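Local structure of DUF2666 domain-containing protein (Pyrococcus furiosus, 3V68) at residues L97-K102 / D238-N243; V36-S41 / P115-G120; K187-Y192 / R223-E228. The protein is of uncertain function but probably binds double-stranded DNA. One frame throughout, in Å; residues are numbered along the deposited sequence.

Interaction 1 (L97-K102 / D238-N243)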
loop_
_atom_site.group_PDB
_atom_site.type_symbol
_atom_site.label_atom_id
_atom_site.label_comp_id
_atom_site.label_asym_id
_atom_site.label_seq_id
_atom_site.Cartn_x
_atom_site.Cartn_y
_atom_site.Cartn_z
ATOM N N LEU A 97 8.497 9.106 -9.330
ATOM C CA LEU A 97 7.406 9.754 -8.600
ATOM C C LEU A 97 6.044 9.537 -9.255
ATOM O O LEU A 97 5.037 9.393 -8.555
ATOM C CB LEU A 97 7.687 11.246 -8.401
ATOM C CG LEU A 97 8.871 11.590 -7.491
ATOM C CD1 LEU A 97 9.261 13.055 -7.656
ATOM C CD2 LEU A 97 8.562 11.274 -6.028
ATOM N N VAL A 98 6.012 9.503 -10.586
ATOM C CA VAL A 98 4.786 9.179 -11.324
ATOM C C VAL A 98 4.253 7.794 -10.942
ATOM O O VAL A 98 3.052 7.622 -10.742
ATOM C CB VAL A 98 4.970 9.314 -12.866
ATOM C CG1 VAL A 98 3.824 8.654 -13.625
ATOM C CG2 VAL A 98 5.067 10.783 -13.258
ATOM N N GLU A 99 5.148 6.817 -10.813
ATOM C CA GLU A 99 4.731 5.477 -10.409
ATOM C C GLU A 99 4.143 5.456 -8.988
ATOM O O GLU A 99 3.151 4.761 -8.728
ATOM C CB GLU A 99 5.883 4.479 -10.537
ATOM C CG GLU A 99 5.424 3.027 -10.431
ATOM C CD GLU A 99 6.551 2.017 -10.538
ATOM O OE1 GLU A 99 7.739 2.410 -10.512
ATOM O OE2 GLU A 99 6.235 0.813 -10.643
ATOM N N VAL A 100 4.749 6.229 -8.088
ATOM C CA VAL A 100 4.230 6.400 -6.729
ATOM C C VAL A 100 2.831 7.021 -6.746
ATOM O O VAL A 100 1.911 6.495 -6.115
ATOM C CB VAL A 100 5.197 7.240 -5.859
ATOM C CG1 VAL A 100 4.551 7.647 -4.524
ATOM C CG2 VAL A 100 6.476 6.456 -5.615
ATOM N N ALA A 101 2.681 8.127 -7.476
ATOM C CA ALA A 101 1.388 8.809 -7.607
ATOM C C ALA A 101 0.330 7.884 -8.194
ATOM O O ALA A 101 -0.813 7.855 -7.728
ATOM C CB ALA A 101 1.530 10.068 -8.459
ATOM N N LYS A 102 0.723 7.113 -9.205
ATOM C CA LYS A 102 -0.169 6.147 -9.846
ATOM C C LYS A 102 -0.657 5.088 -8.855
ATOM O O LYS A 102 -1.823 4.713 -8.877
ATOM C CB LYS A 102 0.543 5.487 -11.026
ATOM C CG LYS A 102 -0.344 4.676 -11.953
ATOM C CD LYS A 102 0.517 4.078 -13.052
ATOM C CE LYS A 102 -0.218 3.012 -13.831
ATOM N NZ LYS A 102 0.654 2.424 -14.888
ATOM N N ASP A 238 0.056 -0.907 -3.658
ATOM C CA ASP A 238 1.014 -0.675 -2.577
ATOM C C ASP A 238 2.123 0.228 -3.120
ATOM O O ASP A 238 2.763 -0.109 -4.118
ATOM C CB ASP A 238 1.579 -2.009 -2.048
ATOM C CG ASP A 238 0.490 -2.957 -1.541
ATOM O OD1 ASP A 238 -0.400 -2.499 -0.789
ATOM O OD2 ASP A 238 0.523 -4.167 -1.890
ATOM N N VAL A 239 2.326 1.383 -2.483
ATOM C CA VAL A 239 3.359 2.348 -2.898
ATOM C C VAL A 239 4.756 1.711 -2.835
ATOM O O VAL A 239 5.142 1.181 -1.796
ATOM C CB VAL A 239 3.326 3.637 -2.029
ATOM C CG1 VAL A 239 4.544 4.519 -2.305
ATOM C CG2 VAL A 239 2.028 4.411 -2.262
ATOM N N PRO A 240 5.508 1.742 -3.956
ATOM C CA PRO A 240 6.853 1.167 -3.937
ATOM C C PRO A 240 7.844 2.060 -3.186
ATOM O O PRO A 240 8.217 3.138 -3.672
ATOM C CB PRO A 240 7.202 1.048 -5.427
ATOM C CG PRO A 240 6.408 2.115 -6.087
ATOM C CD PRO A 240 5.134 2.238 -5.295
ATOM N N SER A 241 8.255 1.618 -1.997
ATOM C CA SER A 241 9.135 2.421 -1.149
ATOM C C SER A 241 10.471 2.692 -1.839
ATOM O O SER A 241 11.059 3.751 -1.644
ATOM C CB SER A 241 9.375 1.746 0.205
ATOM O OG SER A 241 10.200 0.604 0.061
ATOM N N LYS A 242 10.929 1.737 -2.646
ATOM C CA LYS A 242 12.213 1.875 -3.337
ATOM C C LYS A 242 12.251 3.103 -4.250
ATOM O O LYS A 242 13.298 3.724 -4.402
ATOM C CB LYS A 242 12.613 0.590 -4.079
ATOM C CG LYS A 242 11.780 0.201 -5.298
ATOM C CD LYS A 242 12.367 -1.041 -5.954
ATOM C CE LYS A 242 11.775 -1.311 -7.327
ATOM N NZ LYS A 242 12.491 -2.426 -8.013
ATOM N N ASN A 243 11.109 3.461 -4.838
ATOM C CA ASN A 243 11.040 4.664 -5.676
ATOM C C ASN A 243 11.358 5.921 -4.875
ATOM O O ASN A 243 12.075 6.805 -5.342
ATOM C CB ASN A 243 9.670 4.801 -6.345
ATOM C CG ASN A 243 9.421 3.744 -7.403
ATOM O OD1 ASN A 243 9.840 2.593 -7.263
ATOM N ND2 ASN A 243 8.711 4.124 -8.463
HETATM O O HOH W 1 8.961 0.384 -8.463
#

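Interaction 2 (V36-S41 / P115-G120)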
loop_
_atom_site.group_PDB
_atom_site.type_symbol
_atom_site.label_atom_id
_atom_site.label_comp_id
_atom_site.label_asym_id
_atom_site.label_seq_id
_atom_site.Cartn_x
_atom_site.Cartn_y
_atom_site.Cartn_z
ATOM N N VAL A 36 -2.328 -2.442 10.207
ATOM C CA VAL A 36 -1.157 -1.600 9.970
ATOM C C VAL A 36 -1.069 -1.199 8.496
ATOM O O VAL A 36 -0.897 -0.018 8.183
ATOM C CB VAL A 36 0.139 -2.295 10.444
ATOM C CG1 VAL A 36 1.371 -1.562 9.936
ATOM C CG2 VAL A 36 0.167 -2.386 11.967
ATOM N N SER A 37 -1.206 -2.177 7.602
ATOM C CA SER A 37 -1.177 -1.916 6.160
ATOM C C SER A 37 -2.232 -0.881 5.765
ATOM O O SER A 37 -1.927 0.094 5.078
ATOM C CB SER A 37 -1.385 -3.214 5.374
ATOM O OG SER A 37 -1.599 -2.946 3.995
ATOM N N ASN A 38 -3.468 -1.081 6.214
ATOM C CA ASN A 38 -4.553 -0.153 5.888
ATOM C C ASN A 38 -4.267 1.256 6.410
ATOM O O ASN A 38 -4.503 2.252 5.714
ATOM C CB ASN A 38 -5.879 -0.650 6.476
ATOM C CG ASN A 38 -6.347 -1.964 5.865
ATOM O OD1 ASN A 38 -5.917 -2.360 4.778
ATOM N ND2 ASN A 38 -7.241 -2.650 6.572
ATOM N N THR A 39 -3.730 1.319 7.623
ATOM C CA THR A 39 -3.455 2.585 8.307
ATOM C C THR A 39 -2.338 3.369 7.631
ATOM O O THR A 39 -2.519 4.541 7.293
ATOM C CB THR A 39 -3.130 2.349 9.790
ATOM O OG1 THR A 39 -4.208 1.617 10.386
ATOM C CG2 THR A 39 -2.959 3.676 10.538
ATOM N N VAL A 40 -1.187 2.735 7.431
ATOM C CA VAL A 40 -0.058 3.454 6.845
ATOM C C VAL A 40 -0.327 3.839 5.392
ATOM O O VAL A 40 0.068 4.920 4.949
ATOM C CB VAL A 40 1.296 2.726 7.024
ATOM C CG1 VAL A 40 1.567 2.475 8.501
ATOM C CG2 VAL A 40 1.352 1.418 6.234
ATOM N N SER A 41 -1.027 2.975 4.660
ATOM C CA SER A 41 -1.351 3.264 3.261
ATOM C C SER A 41 -2.257 4.484 3.143
ATOM O O SER A 41 -2.105 5.284 2.223
ATOM C CB SER A 41 -1.998 2.060 2.593
ATOM O OG SER A 41 -1.077 0.990 2.483
ATOM N N PRO A 115 -11.096 -6.066 -3.281
ATOM C CA PRO A 115 -10.501 -6.224 -1.957
ATOM C C PRO A 115 -9.034 -5.773 -1.959
ATOM O O PRO A 115 -8.111 -6.592 -2.048
ATOM C CB PRO A 115 -10.641 -7.725 -1.684
ATOM C CG PRO A 115 -10.612 -8.347 -3.039
ATOM C CD PRO A 115 -11.294 -7.367 -3.952
ATOM N N ILE A 116 -8.851 -4.459 -1.879
ATOM C CA ILE A 116 -7.537 -3.825 -1.911
ATOM C C ILE A 116 -6.993 -3.688 -0.489
ATOM O O ILE A 116 -5.896 -4.165 -0.179
ATOM C CB ILE A 116 -7.615 -2.429 -2.593
ATOM C CG1 ILE A 116 -8.106 -2.540 -4.050
ATOM C CG2 ILE A 116 -6.278 -1.696 -2.495
ATOM C CD1 ILE A 116 -7.337 -3.546 -4.923
ATOM N N GLU A 117 -7.765 -3.029 0.369
ATOM C CA GLU A 117 -7.463 -3.013 1.790
ATOM C C GLU A 117 -7.648 -4.417 2.349
ATOM O O GLU A 117 -8.490 -5.182 1.877
ATOM C CB GLU A 117 -8.363 -2.020 2.530
ATOM C CG GLU A 117 -8.087 -0.567 2.145
ATOM C CD GLU A 117 -8.882 0.432 2.964
ATOM O OE1 GLU A 117 -10.128 0.321 3.022
ATOM O OE2 GLU A 117 -8.261 1.344 3.545
ATOM N N PHE A 118 -6.836 -4.753 3.338
ATOM C CA PHE A 118 -6.991 -6.000 4.070
ATOM C C PHE A 118 -8.134 -5.895 5.074
ATOM O O PHE A 118 -8.606 -4.797 5.353
ATOM C CB PHE A 118 -5.671 -6.356 4.755
ATOM C CG PHE A 118 -4.614 -6.808 3.800
ATOM C CD1 PHE A 118 -4.440 -8.162 3.532
ATOM C CD2 PHE A 118 -3.803 -5.882 3.145
ATOM C CE1 PHE A 118 -3.465 -8.596 2.627
ATOM C CE2 PHE A 118 -2.828 -6.311 2.241
ATOM C CZ PHE A 118 -2.666 -7.664 1.986
ATOM N N PRO A 119 -8.599 -7.040 5.605
ATOM C CA PRO A 119 -9.687 -7.005 6.579
ATOM C C PRO A 119 -9.340 -6.162 7.798
ATOM O O PRO A 119 -8.167 -6.025 8.145
ATOM C CB PRO A 119 -9.818 -8.473 6.999
ATOM C CG PRO A 119 -9.316 -9.232 5.834
ATOM C CD PRO A 119 -8.173 -8.421 5.321
ATOM N N GLY A 120 -10.356 -5.568 8.415
ATOM C CA GLY A 120 -10.198 -5.001 9.757
ATOM C C GLY A 120 -10.138 -3.493 9.877
ATOM O O GLY A 120 -10.105 -2.966 10.992
HETATM O O HOH W 2 -5.621 2.055 3.048
#

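Interaction 3 (K187-Y192 / R223-E228)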
loop_
_atom_site.group_PDB
_atom_site.type_symbol
_atom_site.label_atom_id
_atom_site.label_comp_id
_atom_site.label_asym_id
_atom_site.label_seq_id
_atom_site.Cartn_x
_atom_site.Cartn_y
_atom_site.Cartn_z
ATOM N N LYS A 187 2.219 -18.666 -4.653
ATOM C CA LYS A 187 2.705 -19.319 -5.869
ATOM C C LYS A 187 1.529 -19.791 -6.724
ATOM O O LYS A 187 1.516 -19.580 -7.944
ATOM C CB LYS A 187 3.636 -20.489 -5.526
ATOM C CG LYS A 187 4.139 -21.265 -6.733
ATOM C CD LYS A 187 5.018 -22.442 -6.309
ATOM C CE LYS A 187 5.005 -23.548 -7.355
ATOM N NZ LYS A 187 3.660 -24.191 -7.486
ATOM N N LYS A 188 0.546 -20.414 -6.080
ATOM C CA LYS A 188 -0.671 -20.873 -6.755
ATOM C C LYS A 188 -1.436 -19.701 -7.373
ATOM O O LYS A 188 -1.962 -19.801 -8.485
ATOM C CB LYS A 188 -1.574 -21.619 -5.768
ATOM C CG LYS A 188 -2.465 -22.690 -6.386
ATOM C CD LYS A 188 -1.659 -23.942 -6.718
ATOM C CE LYS A 188 -2.489 -25.213 -6.599
ATOM N NZ LYS A 188 -2.611 -25.664 -5.178
ATOM N N ILE A 189 -1.488 -18.589 -6.641
ATOM C CA ILE A 189 -2.153 -17.382 -7.123
ATOM C C ILE A 189 -1.451 -16.829 -8.367
ATOM O O ILE A 189 -2.110 -16.418 -9.325
ATOM C CB ILE A 189 -2.270 -16.307 -6.002
ATOM C CG1 ILE A 189 -3.267 -16.776 -4.936
ATOM C CG2 ILE A 189 -2.695 -14.953 -6.582
ATOM C CD1 ILE A 189 -3.273 -15.959 -3.662
ATOM N N VAL A 190 -0.120 -16.813 -8.349
ATOM C CA VAL A 190 0.633 -16.362 -9.519
ATOM C C VAL A 190 0.284 -17.231 -10.726
ATOM O O VAL A 190 -0.018 -16.721 -11.807
ATOM C CB VAL A 190 2.159 -16.365 -9.261
ATOM C CG1 VAL A 190 2.939 -16.176 -10.567
ATOM C CG2 VAL A 190 2.526 -15.281 -8.256
ATOM N N GLU A 191 0.291 -18.544 -10.528
ATOM C CA GLU A 191 0.033 -19.459 -11.635
ATOM C C GLU A 191 -1.407 -19.390 -12.137
ATOM O O GLU A 191 -1.661 -19.537 -13.324
ATOM C CB GLU A 191 0.456 -20.879 -11.269
ATOM C CG GLU A 191 1.969 -20.985 -11.197
ATOM C CD GLU A 191 2.473 -22.316 -10.703
ATOM O OE1 GLU A 191 1.755 -23.336 -10.829
ATOM O OE2 GLU A 191 3.620 -22.340 -10.203
ATOM N N TYR A 192 -2.339 -19.118 -11.228
ATOM C CA TYR A 192 -3.743 -18.924 -11.584
ATOM C C TYR A 192 -3.932 -17.856 -12.676
ATOM O O TYR A 192 -4.749 -18.028 -13.586
ATOM C CB TYR A 192 -4.520 -18.553 -10.317
ATOM C CG TYR A 192 -6.016 -18.403 -10.469
ATOM C CD1 TYR A 192 -6.594 -17.143 -10.594
ATOM C CD2 TYR A 192 -6.853 -19.517 -10.446
ATOM C CE1 TYR A 192 -7.967 -16.990 -10.713
ATOM C CE2 TYR A 192 -8.234 -19.375 -10.561
ATOM C CZ TYR A 192 -8.778 -18.111 -10.697
ATOM O OH TYR A 192 -10.135 -17.958 -10.813
ATOM N N ARG A 223 -7.096 -10.803 -1.355
ATOM C CA ARG A 223 -6.282 -9.580 -1.441
ATOM C C ARG A 223 -5.063 -9.783 -2.332
ATOM O O ARG A 223 -4.647 -8.863 -3.039
ATOM C CB ARG A 223 -5.822 -9.096 -0.058
ATOM C CG ARG A 223 -6.759 -8.113 0.626
ATOM C CD ARG A 223 -7.999 -8.818 1.149
ATOM N NE ARG A 223 -8.998 -7.863 1.607
ATOM C CZ ARG A 223 -10.212 -8.188 2.036
ATOM N NH1 ARG A 223 -10.602 -9.459 2.081
ATOM N NH2 ARG A 223 -11.043 -7.227 2.423
ATOM N N TYR A 224 -4.497 -10.985 -2.292
ATOM C CA TYR A 224 -3.334 -11.298 -3.117
ATOM C C TYR A 224 -3.739 -11.611 -4.550
ATOM O O TYR A 224 -3.029 -11.252 -5.488
ATOM C CB TYR A 224 -2.503 -12.414 -2.474
ATOM C CG TYR A 224 -1.876 -11.934 -1.189
ATOM C CD1 TYR A 224 -0.700 -11.189 -1.213
ATOM C CD2 TYR A 224 -2.492 -12.166 0.040
ATOM C CE1 TYR A 224 -0.132 -10.711 -0.033
ATOM C CE2 TYR A 224 -1.936 -11.694 1.222
ATOM C CZ TYR A 224 -0.760 -10.975 1.173
ATOM O OH TYR A 224 -0.222 -10.511 2.342
ATOM N N ALA A 225 -4.900 -12.240 -4.719
ATOM C CA ALA A 225 -5.446 -12.464 -6.046
ATOM C C ALA A 225 -5.748 -11.138 -6.734
ATOM O O ALA A 225 -5.448 -10.973 -7.912
ATOM C CB ALA A 225 -6.683 -13.346 -5.981
ATOM N N ALA A 226 -6.321 -10.182 -5.994
ATOM C CA ALA A 226 -6.561 -8.857 -6.564
ATOM C C ALA A 226 -5.259 -8.181 -6.986
ATOM O O ALA A 226 -5.174 -7.619 -8.078
ATOM C CB ALA A 226 -7.338 -7.979 -5.595
ATOM N N ARG A 227 -4.245 -8.250 -6.129
ATOM C CA ARG A 227 -2.949 -7.655 -6.436
ATOM C C ARG A 227 -2.313 -8.317 -7.658
ATOM O O ARG A 227 -1.760 -7.632 -8.515
ATOM C CB ARG A 227 -2.025 -7.732 -5.225
ATOM C CG ARG A 227 -2.360 -6.676 -4.186
ATOM C CD ARG A 227 -1.760 -6.996 -2.829
ATOM N NE ARG A 227 -1.820 -5.820 -1.964
ATOM C CZ ARG A 227 -2.916 -5.399 -1.335
ATOM N NH1 ARG A 227 -4.065 -6.063 -1.449
ATOM N NH2 ARG A 227 -2.860 -4.306 -0.591
ATOM N N GLU A 228 -2.395 -9.644 -7.736
ATOM C CA GLU A 228 -1.846 -10.361 -8.884
ATOM C C GLU A 228 -2.559 -9.983 -10.179
ATOM O O GLU A 228 -1.909 -9.747 -11.202
ATOM C CB GLU A 228 -1.882 -11.876 -8.656
ATOM C CG GLU A 228 -1.215 -12.703 -9.769
ATOM C CD GLU A 228 0.274 -12.434 -9.945
ATOM O OE1 GLU A 228 0.922 -11.898 -9.023
ATOM O OE2 GLU A 228 0.807 -12.788 -11.019
#

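Interaction 1 (L97-K102 / D238-N243)
Val239, Pro240 and Asn243, at the entry to the C-terminal helix 241-248, pack against Glu99 and Val100 of helix 91-110. The polar half of the contact is a bond from Asn243 ND2 to Glu99 OE1, 2.8 Å long and nearly straight at the hydrogen (167°). OE1 lies close to the amide plane of Asn243, yet the donor meets the carboxylate from above its own plane, 42° out of it, and the two side chains cross at about a right angle. Glu99 has CG anti to the backbone N (chi1 -167°) and an extended chain beyond it. A water ties the pair again: it donates to Glu99 OE1 at 3.1 Å and to Asn243 OD1 at 2.7 Å, so both ends of the amide are tethered to one carboxylate oxygen. Asn243 ND2 also donates to Leu96 O, while Glu99 OE2 forms a salt bridge with Lys236. An alanine in place of Glu99 would probably leave Lys236 without this charged mate and the amide of Asn243 less firmly fixed in its rotation.

Beside the polar group, Val100 supplies apolar contact with both of its branches. CG1 touches Val239 CG1 at 3.8 Å, and CG2 lies 3.7 Å from Asn243 CB, the two side chains sliding past each other in opposite directions. Val100 CG2 is also 4.4 Å from Pro240 CG. A backbone bond of 3.1 Å from Asn243 N to Pro240 O ties the proline to the turn that follows. The whole is a loop-to-helix junction packed on a helix, an apolar valine and proline patch beside one amide-carboxylate bond, and it joins the two DUF2666 sequence ranges of the chain.

Interaction 2 (V36-S41 / P115-G120)
Asn38, on helix 26-43, gives up more surface than any other residue of the pair of segments, and its amide pairs with both the N-H and the C=O of Phe118. Phe118 N donates to Asn38 OD1 over 2.9 Å, lying in the carbonyl plane on a lone pair, although the bond is bent at the hydrogen (135°). In return, Asn38 ND2 donates to Phe118 O at 2.8 Å; this oxygen is close to the amide plane, while the donor stands 46° out of the plane of the Phe118 carbonyl. ND2 has a further acceptor in Gly121 O, so three bonds fix the rotation of the amide. A chi1 of -65° sets CG anti to the carbonyl carbon, on a side chain that leaves its helix toward the loop.

Phe118 adds its ring: Asn38 OD1 lies at the ring edge, near its plane, and Ser37 OG approaches obliquely, 3.8 Å from Phe118 CD2. Glu117 also packs on the amide, its CB 3.3 Å from Asn38 OD1. Its carboxylate is linked to the helix through a water that donates to Glu117 OE2 (2.8 Å) and to Asn38 O (2.9 Å).

The loop 115-120, which follows helix 91-110 and leads on toward strand 136-143, is thereby held on helix 26-43. Arg223 and Arg227 of helix 219-231 touch the Phe118 side chain, Arg107 of helix 91-110 touches Glu117, and helix 160-181 packs beside Val36 and Val40.

Interaction 3 (K187-Y192 / R223-E228)
Ile189 CG2 stands anti to its backbone N and faces Ala225 and Glu228, while CD1 is anti to CB's other substituent CA (chi2 169°), which carries the longer branch onward to Tyr224. On the other helix, CG of Glu228 is anti to its backbone N (chi1 -175°), which puts it 3.8 Å from Ile189 O. The two branches of Ile189 divide the work. CG2 presses on the backbone of the facing helix, 3.7 Å from Ala225 CA, and lies 3.8 Å from Glu228 CB. CD1 comes to 3.8 Å from Tyr224 CB. The isoleucine therefore sits among three residues spanning about one turn, touching the near parts of Tyr224 and Glu228 rather than their polar ends.

This is helix-helix packing at an ordinary separation between helix 186-192 and helix 219-231: the axes of the two short segments approach to 9.5 Å and cross at -40°, running broadly in the same direction, and Ala225 presents its CA and CB to Ile189 CG2.

Glu228 and Ile189 slide past each other in opposite directions. The glutamate chain then bends and brings its carboxylate across Val190 obliquely, where OE1 is 3.8 Å from Val190 CG2; the contact is van der Waals, at the exposed border of the interface. The charge is answered by Lys232, whose NZ forms a salt bridge with Glu228 OE2. The phenol of Tyr224 leads away from the interface and its OH is hydrogen-bonded to Val175 O; a pentanediol molecule, probably from the crystallisation liquor, lies about 3 Å from this side chain. Within helix 219-231, Arg227 NH1 reaches Arg223 O at 3.3 Å, on the opposite face of that carbonyl from Arg227 N.

Overall arrangement
Interactions 1 and 3 are buried contacts, though Val190 at the border of interaction 3 is exposed; interaction 2, nearest the centre of the chain, is only partly buried. Interaction 1 uses helix 91-110 and interaction 2 the loop that follows it. Interaction 1 combines an amide-carboxylate bond with valine packing, interaction 2 relies on a side-chain amide gripping loop backbone, and interaction 3 is mainly van der Waals packing. Arginines of helix 219-231 connect them: Arg227 forms a salt bridge with Asp238 of interaction 1 and probably bonds to the Ile116 carbonyl of interaction 2, and Arg223 probably donates to the Glu117 carbonyl. Interactions 1 and 2 stay about 5 Å apart at their nearest atoms, and their segments alternate along the chain.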